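Local coordinates for protein putative protease I (Bacteroides thetaiotaomicron VPI-5482, PDB 3CNE) that binds flavins such as riboflavin, FMN and FAD as a homodimer, may store them, and appears to lack proteolytic activity, at residues H110-G113 with A114-F117; F155-D159 with E160-W164; W164-L167 with P168-E172. All coordinates share one frame; numbering follows the deposited sequence.

Contact 1 (H110-G113 with A114-F117); sequences HCAG and AMMF
Ala112 is the N-cap of the helix that starts at Gly113, and its carbonyl serves the first turn: Met116 N reaches Ala112 O at 3.1 Å in the carbonyl plane, while Met115 N, 2.9 Å from the same oxygen, makes a weak, bent bond. The next bond, Phe117 N to Gly113 O at 3.0 Å, is straighter (166° at the hydrogen). Upstream, a type II' turn from His110 to Gly113 is closed by Gly113 N on His110 O; without a CB, Gly113 can take its tight place beside that oxygen. At its second position Cys111 has positive phi (59°), a strained backbone for a non-glycine residue. This recalls the nucleophile elbow of the DJ-1/PfpI family, but here Cys111 shares a zinc ion with Cys74. A water bridges Cys111 O and Ala114 N, taking a bond from the amide and giving one to the carbonyl.

The side chains that pack are apolar. Met115, a selenomethionine, has CG anti to its backbone N (chi1 -174°) and folds at chi3, which brings CE to 4.1 Å from Ala112 CB; the small methyl lets the long chain curl back against it. Phe117 lays one ring face over Gly113 O, which stands 3.4 Å from CG and nearer the rim than the centre.

Beyond this turn, Met116 bends away to Leu93, Met94 and Ile97 of helix 88-102, and Phe117 packs on Ile97 and on Leu70 and Phe72 of strand 69-73, burying this face of helix 113-119.

Contact 2 (F155-D159 with E160-W164); sequences FTAQD and ENTIW. With FMN (flavin mononucleotide), chain N.
Asp159 and Thr162 grip each other in both directions, and the unusual half is a backbone N-H held by a side-chain hydroxyl: Asp159 N points almost straight at Thr162 OG1 (3.2 Å, 174°). In return Thr162 N closes back on Asp159 O, three residues earlier, at 3.0 Å, coming from above the carbonyl plane, 55° out of it. The hydroxyl stands between its own backbone N and carbonyl carbon (chi1 63°), which turns it back to the Asp159 amide; its proton goes to Lys147 O. Threonine suits this place because OG1 can accept and donate at once in a buried spot.

The same oxygen rests 3.6 Å from Ala157 CB. That methyl also meets Ile163, with CB 4.2 Å from CG1; the small Ala157 lets the branched Ile163 come close as the chain doubles back. The position of the Asp159 carboxylate beside the Asn161 side chain is doubtful, though OD1 may receive a weak bond from Asn161 N. The backbone O of Asn161 lies in the indole plane at the edge of Trp164, and the backbone O of Asn161 of the second subunit is hydrogen-bonded to this FMN, in keeping with a flavin shared across the dimer.

Glu160 turns from the bend and bonds to His110 with its carboxylate, close to the zinc site. Ile163 packs on Gln20 and Tyr21 of helix 15-27 and on His110. Strand 154-157, between strands 106-110 and 148-151, thus ends in a turn that runs toward the flavin and helix 167-174.

Contact 3 (W164-L167 with P168-E172); sequences WTML and PKVIE. With FMN (flavin mononucleotide), chain N.
Backbone bonds between Met166 and Val170 and between Leu167 and Ile171 start the helix. Met166 is the N-cap, and its O takes Val170 N at 3.0 Å in the carbonyl plane; Leu167 O then takes Ile171 N at 2.9 Å in a straight bond, 169° at the hydrogen, and Ile171 CG1 lies against that same oxygen. Pro168 fits this first turn because its nitrogen, which has no hydrogen, is not called on to bond backward; its ring packs beside Leu167, CD 3.6 Å from Leu167 CB.

Among the apolar contacts, Met166, a selenomethionine, brings CE to 3.3 Å from Val170 CG2, tighter than usual for two carbons. CG of Met166 stands between its backbone N and carbonyl carbon (chi1 60°), and the chain bends at chi3 to meet the valine at an angle.

Polar contact is indirect. A water donates to Thr165 O at 2.9 Å and is weakly bonded by Lys169 NZ and Lys169 N, the lysine folding at chi3 and chi4 to bring its amine back to the N-terminal turn.

The aromatic group is Trp164, a flavin-binding residue of the site shared between the two subunits. Thr165 CG2 sits 3.4 Å above the centre of one indole face. The isoalloxazine covers the opposite one, with NE1 3.4 Å from FMN C4A, and the ribityl chain starts there too, CE3 lying 3.2 Å from FMN C1'. A broad flat indole suits a flat ligand, and the methyl backs it from behind; Thr165 OG1 is hydrogen-bonded to Thr162 O and Ser148 OG.

Within the fold, Leu167 and Ile171 pack on Ala24 of helix 15-27, whereas Met166 and Val170 rest on Phe155 of strand 154-157, and Lys169 touches Ile150 of strand 148-151.

Overall arrangement
Contact 1 closes before contact 2 opens, and contact 3 begins on the residue where contact 2 ends. Contact 1 is the passage from strand 106-110 to helix 113-119; contact 2 leaves the neighbouring parallel strand 154-157, and contact 3 carries its loop into helix 167-174. The centres of contacts 1 and 2 lie about 10 Å apart, and the two contacts touch, with a probable hydrogen bond from Cys111 N to Ala157 O. Contacts 2 and 3, their centres also about 10 Å apart, share Trp164 and pack Met166 on strand 154-157. Contacts 1 and 3, with centres about 17 Å apart, do not touch. Contact 2 therefore bridges the buried zinc-bearing turn and the flavin site shared between the two subunits.

Contact 1 (H110-G113 with A114-F117)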
# COMPACT_ATOMS: atom_id res chain seq x y z
N HIS A 110 -5.83 11.91 -4.00
CA HIS A 110 -5.95 12.07 -2.57
C HIS A 110 -4.79 12.93 -2.05
O HIS A 110 -3.84 13.22 -2.80
CB HIS A 110 -5.98 10.71 -1.87
CG HIS A 110 -4.67 9.96 -1.91
ND1 HIS A 110 -4.30 9.17 -2.98
CD2 HIS A 110 -3.67 9.88 -1.01
CE1 HIS A 110 -3.12 8.63 -2.73
NE2 HIS A 110 -2.71 9.05 -1.55
N CYS A 111 -4.89 13.30 -0.77
CA CYS A 111 -3.89 14.09 -0.06
C CYS A 111 -3.68 15.43 -0.78
O CYS A 111 -4.60 16.24 -0.79
CB CYS A 111 -2.61 13.26 0.21
SG CYS A 111 -1.59 13.96 1.54
N ALA A 112 -2.52 15.69 -1.39
CA ALA A 112 -2.36 16.97 -2.13
C ALA A 112 -2.73 16.88 -3.62
O ALA A 112 -2.51 17.82 -4.37
CB ALA A 112 -0.92 17.57 -1.95
N GLY A 113 -3.32 15.74 -4.03
CA GLY A 113 -3.79 15.53 -5.39
C GLY A 113 -4.70 16.64 -5.90
O GLY A 113 -4.55 17.11 -7.04
N ALA A 114 -5.65 17.07 -5.07
CA ALA A 114 -6.59 18.13 -5.46
C ALA A 114 -5.84 19.44 -5.74
O ALA A 114 -6.27 20.26 -6.58
CB ALA A 114 -7.62 18.36 -4.38
N MSE A 115 -4.72 19.64 -5.05
CA MSE A 115 -3.92 20.85 -5.24
C MSE A 115 -3.19 20.79 -6.58
O MSE A 115 -3.15 21.78 -7.31
CB MSE A 115 -2.94 21.03 -4.11
CG MSE A 115 -2.16 22.35 -4.17
SE MSE A 115 -0.68 22.33 -2.90
CE MSE A 115 0.53 20.97 -3.66
N MSE A 116 -2.65 19.62 -6.91
CA MSE A 116 -2.02 19.42 -8.22
C MSE A 116 -3.04 19.71 -9.34
O MSE A 116 -2.72 20.36 -10.33
CB MSE A 116 -1.45 18.00 -8.32
CG MSE A 116 -0.34 17.73 -7.30
SE MSE A 116 1.25 18.84 -7.68
CE MSE A 116 1.86 17.89 -9.21
N PHE A 117 -4.26 19.21 -9.16
CA PHE A 117 -5.35 19.50 -10.07
C PHE A 117 -5.62 21.01 -10.13
O PHE A 117 -5.69 21.57 -11.23
CB PHE A 117 -6.64 18.73 -9.67
CG PHE A 117 -6.52 17.21 -9.77
CD1 PHE A 117 -5.55 16.61 -10.56
CD2 PHE A 117 -7.44 16.40 -9.10
CE1 PHE A 117 -5.48 15.18 -10.67
CE2 PHE A 117 -7.38 14.99 -9.20
CZ PHE A 117 -6.39 14.39 -9.98
O HOH W 1 -6.62 15.71 -2.74

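Contact 2 (F155-D159 with E160-W164)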
# COMPACT_ATOMS: atom_id res chain seq x y z
N PHE A 155 -12.94 12.93 -8.12
CA PHE A 155 -13.09 11.99 -7.01
C PHE A 155 -11.84 12.19 -6.16
O PHE A 155 -10.78 11.67 -6.50
CB PHE A 155 -13.15 10.55 -7.55
CG PHE A 155 -14.37 10.26 -8.40
CD1 PHE A 155 -15.32 9.32 -7.97
CD2 PHE A 155 -14.58 10.91 -9.61
CE1 PHE A 155 -16.47 9.05 -8.73
CE2 PHE A 155 -15.73 10.64 -10.38
CZ PHE A 155 -16.67 9.71 -9.93
N THR A 156 -11.95 12.95 -5.08
CA THR A 156 -10.77 13.27 -4.29
C THR A 156 -11.00 12.90 -2.83
O THR A 156 -12.11 13.00 -2.31
CB THR A 156 -10.35 14.75 -4.42
OG1 THR A 156 -11.39 15.61 -3.93
CG2 THR A 156 -10.08 15.09 -5.87
N ALA A 157 -9.93 12.44 -2.19
CA ALA A 157 -9.97 12.08 -0.78
C ALA A 157 -8.94 12.93 -0.03
O ALA A 157 -7.89 13.28 -0.58
CB ALA A 157 -9.68 10.61 -0.60
N GLN A 158 -9.27 13.28 1.21
CA GLN A 158 -8.41 14.08 2.05
C GLN A 158 -7.00 13.48 2.16
O GLN A 158 -6.00 14.20 2.02
CB GLN A 158 -9.05 14.21 3.43
CG GLN A 158 -8.43 15.28 4.28
CD GLN A 158 -9.14 15.48 5.59
OE1 GLN A 158 -8.81 14.85 6.59
NE2 GLN A 158 -10.12 16.38 5.60
N ASP A 159 -6.90 12.18 2.37
CA ASP A 159 -5.58 11.52 2.37
C ASP A 159 -5.71 9.99 2.27
O ASP A 159 -6.81 9.49 2.02
CB ASP A 159 -4.76 11.94 3.57
CG ASP A 159 -5.43 11.63 4.86
OD1 ASP A 159 -6.16 10.62 4.91
OD2 ASP A 159 -5.24 12.38 5.84
N GLU A 160 -4.60 9.28 2.48
CA GLU A 160 -4.56 7.83 2.28
C GLU A 160 -5.53 7.15 3.23
O GLU A 160 -6.08 6.10 2.91
CB GLU A 160 -3.14 7.25 2.50
CG GLU A 160 -2.13 7.64 1.42
CD GLU A 160 -1.55 9.06 1.60
OE1 GLU A 160 -0.83 9.55 0.67
OE2 GLU A 160 -1.83 9.69 2.65
N ASN A 161 -5.75 7.72 4.40
CA ASN A 161 -6.68 7.06 5.32
C ASN A 161 -8.16 7.33 5.07
O ASN A 161 -9.00 6.74 5.73
CB ASN A 161 -6.33 7.33 6.77
CG ASN A 161 -5.84 8.71 6.98
OD1 ASN A 161 -6.64 9.64 7.07
ND2 ASN A 161 -4.50 8.87 7.06
N THR A 162 -8.48 8.20 4.12
CA THR A 162 -9.90 8.39 3.76
C THR A 162 -10.27 7.88 2.34
O THR A 162 -11.43 8.05 1.87
CB THR A 162 -10.33 9.84 3.90
OG1 THR A 162 -9.60 10.66 2.98
CG2 THR A 162 -10.11 10.35 5.30
N ILE A 163 -9.28 7.31 1.65
CA ILE A 163 -9.52 6.76 0.32
C ILE A 163 -10.71 5.77 0.34
O ILE A 163 -11.58 5.82 -0.54
CB ILE A 163 -8.26 6.11 -0.28
CG1 ILE A 163 -7.26 7.21 -0.69
CG2 ILE A 163 -8.63 5.27 -1.55
CD1 ILE A 163 -5.86 6.70 -0.99
N TRP A 164 -10.75 4.92 1.38
CA TRP A 164 -11.82 3.94 1.56
C TRP A 164 -13.22 4.56 1.45
O TRP A 164 -14.14 3.87 1.05
CB TRP A 164 -11.69 3.21 2.91
CG TRP A 164 -12.08 4.02 4.13
CD1 TRP A 164 -11.28 4.86 4.84
CD2 TRP A 164 -13.36 4.06 4.78
NE1 TRP A 164 -11.97 5.42 5.89
CE2 TRP A 164 -13.26 4.93 5.87
CE3 TRP A 164 -14.60 3.43 4.53
CZ2 TRP A 164 -14.34 5.21 6.72
CZ3 TRP A 164 -15.67 3.69 5.39
CH2 TRP A 164 -15.54 4.57 6.46
N1 FMN N . -10.69 1.08 5.78
C2 FMN N . -9.39 1.52 5.65
O2 FMN N . -8.68 1.02 4.76
N3 FMN N . -8.89 2.50 6.50
C4 FMN N . -9.71 3.04 7.49
O4 FMN N . -9.29 3.95 8.22
C4A FMN N . -11.02 2.60 7.62
N5 FMN N . -11.85 3.13 8.60
C5A FMN N . -13.15 2.67 8.71
C6 FMN N . -13.97 3.20 9.70
C7 FMN N . -15.29 2.77 9.83
C7M FMN N . -16.27 3.77 10.37
C8 FMN N . -15.78 1.76 8.98
C8M FMN N . -16.74 0.75 9.58
C9 FMN N . -14.94 1.26 7.99
C9A FMN N . -13.63 1.68 7.85
N10 FMN N . -12.81 1.14 6.86
C10 FMN N . -11.51 1.61 6.76
C1' FMN N . -13.42 0.67 5.57
C2' FMN N . -13.50 -0.84 5.41
O2' FMN N . -12.29 -1.34 4.86
C3' FMN N . -14.69 -1.17 4.49
O3' FMN N . -15.87 -0.67 5.07
C4' FMN N . -14.84 -2.67 4.22
O4' FMN N . -14.04 -3.07 3.12

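Contact 3 (W164-L167 with P168-E172)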
# COMPACT_ATOMS: atom_id res chain seq x y z
N TRP A 164 -10.75 4.92 1.38
CA TRP A 164 -11.82 3.94 1.56
C TRP A 164 -13.22 4.56 1.45
O TRP A 164 -14.14 3.87 1.05
CB TRP A 164 -11.69 3.21 2.91
CG TRP A 164 -12.08 4.02 4.13
CD1 TRP A 164 -11.28 4.86 4.84
CD2 TRP A 164 -13.36 4.06 4.78
NE1 TRP A 164 -11.97 5.42 5.89
CE2 TRP A 164 -13.26 4.93 5.87
CE3 TRP A 164 -14.60 3.43 4.53
CZ2 TRP A 164 -14.34 5.21 6.72
CZ3 TRP A 164 -15.67 3.69 5.39
CH2 TRP A 164 -15.54 4.57 6.46
N THR A 165 -13.37 5.84 1.83
CA THR A 165 -14.69 6.52 1.80
C THR A 165 -15.23 6.80 0.39
O THR A 165 -16.44 7.01 0.22
CB THR A 165 -14.74 7.85 2.59
OG1 THR A 165 -13.90 8.84 1.96
CG2 THR A 165 -14.35 7.64 4.04
N MSE A 166 -14.36 6.80 -0.61
CA MSE A 166 -14.81 7.08 -1.97
C MSE A 166 -14.49 5.96 -2.95
O MSE A 166 -14.95 5.97 -4.07
CB MSE A 166 -14.19 8.37 -2.49
CG MSE A 166 -12.67 8.34 -2.51
SE MSE A 166 -11.88 9.62 -3.75
CE MSE A 166 -10.96 8.31 -4.90
N LEU A 167 -13.68 4.99 -2.54
CA LEU A 167 -13.17 3.98 -3.45
C LEU A 167 -14.27 3.08 -4.07
O LEU A 167 -14.20 2.78 -5.26
CB LEU A 167 -12.06 3.15 -2.76
CG LEU A 167 -11.18 2.27 -3.63
CD1 LEU A 167 -10.54 3.07 -4.76
CD2 LEU A 167 -10.11 1.59 -2.75
N PRO A 168 -15.30 2.69 -3.28
CA PRO A 168 -16.40 1.93 -3.92
C PRO A 168 -17.08 2.72 -5.04
O PRO A 168 -17.44 2.13 -6.07
CB PRO A 168 -17.39 1.70 -2.76
CG PRO A 168 -16.50 1.72 -1.53
CD PRO A 168 -15.57 2.87 -1.84
N LYS A 169 -17.26 4.03 -4.86
CA LYS A 169 -17.84 4.87 -5.91
C LYS A 169 -16.90 4.96 -7.12
O LYS A 169 -17.35 4.97 -8.25
CB LYS A 169 -18.18 6.28 -5.36
CG LYS A 169 -19.36 6.30 -4.36
CD LYS A 169 -19.82 7.72 -3.96
CE LYS A 169 -18.91 8.42 -2.92
NZ LYS A 169 -19.27 8.26 -1.46
N VAL A 170 -15.58 5.01 -6.87
CA VAL A 170 -14.61 5.08 -7.96
C VAL A 170 -14.66 3.80 -8.78
O VAL A 170 -14.67 3.83 -10.01
CB VAL A 170 -13.18 5.28 -7.44
CG1 VAL A 170 -12.17 5.21 -8.60
CG2 VAL A 170 -13.09 6.59 -6.72
N ILE A 171 -14.68 2.67 -8.08
CA ILE A 171 -14.75 1.37 -8.72
C ILE A 171 -16.03 1.28 -9.56
O ILE A 171 -15.97 0.90 -10.72
CB ILE A 171 -14.69 0.20 -7.71
CG1 ILE A 171 -13.32 0.14 -7.00
CG2 ILE A 171 -14.97 -1.15 -8.42
CD1 ILE A 171 -12.14 0.12 -7.95
N GLU A 172 -17.17 1.65 -8.96
CA GLU A 172 -18.46 1.61 -9.65
C GLU A 172 -18.44 2.43 -10.94
O GLU A 172 -18.93 1.98 -11.98
CB GLU A 172 -19.58 2.03 -8.69
CG GLU A 172 -20.93 2.45 -9.33
CD GLU A 172 -21.83 1.27 -9.72
OE1 GLU A 172 -22.16 1.14 -10.93
OE2 GLU A 172 -22.21 0.48 -8.83
N1 FMN N . -10.69 1.08 5.78
C2 FMN N . -9.39 1.52 5.65
O2 FMN N . -8.68 1.02 4.76
N3 FMN N . -8.89 2.50 6.50
C4 FMN N . -9.71 3.04 7.49
O4 FMN N . -9.29 3.95 8.22
C4A FMN N . -11.02 2.60 7.62
N5 FMN N . -11.85 3.13 8.60
C5A FMN N . -13.15 2.67 8.71
C6 FMN N . -13.97 3.20 9.70
C7 FMN N . -15.29 2.77 9.83
C7M FMN N . -16.27 3.77 10.37
C8 FMN N . -15.78 1.76 8.98
C8M FMN N . -16.74 0.75 9.58
C9 FMN N . -14.94 1.26 7.99
C9A FMN N . -13.63 1.68 7.85
N10 FMN N . -12.81 1.14 6.86
C10 FMN N . -11.51 1.61 6.76
C1' FMN N . -13.42 0.67 5.57
C2' FMN N . -13.50 -0.84 5.41
O2' FMN N . -12.29 -1.34 4.86
C3' FMN N . -14.69 -1.17 4.49
O3' FMN N . -15.87 -0.67 5.07
C4' FMN N . -14.84 -2.67 4.22
O4' FMN N . -14.04 -3.07 3.12
O HOH W 2 -17.88 5.23 -1.64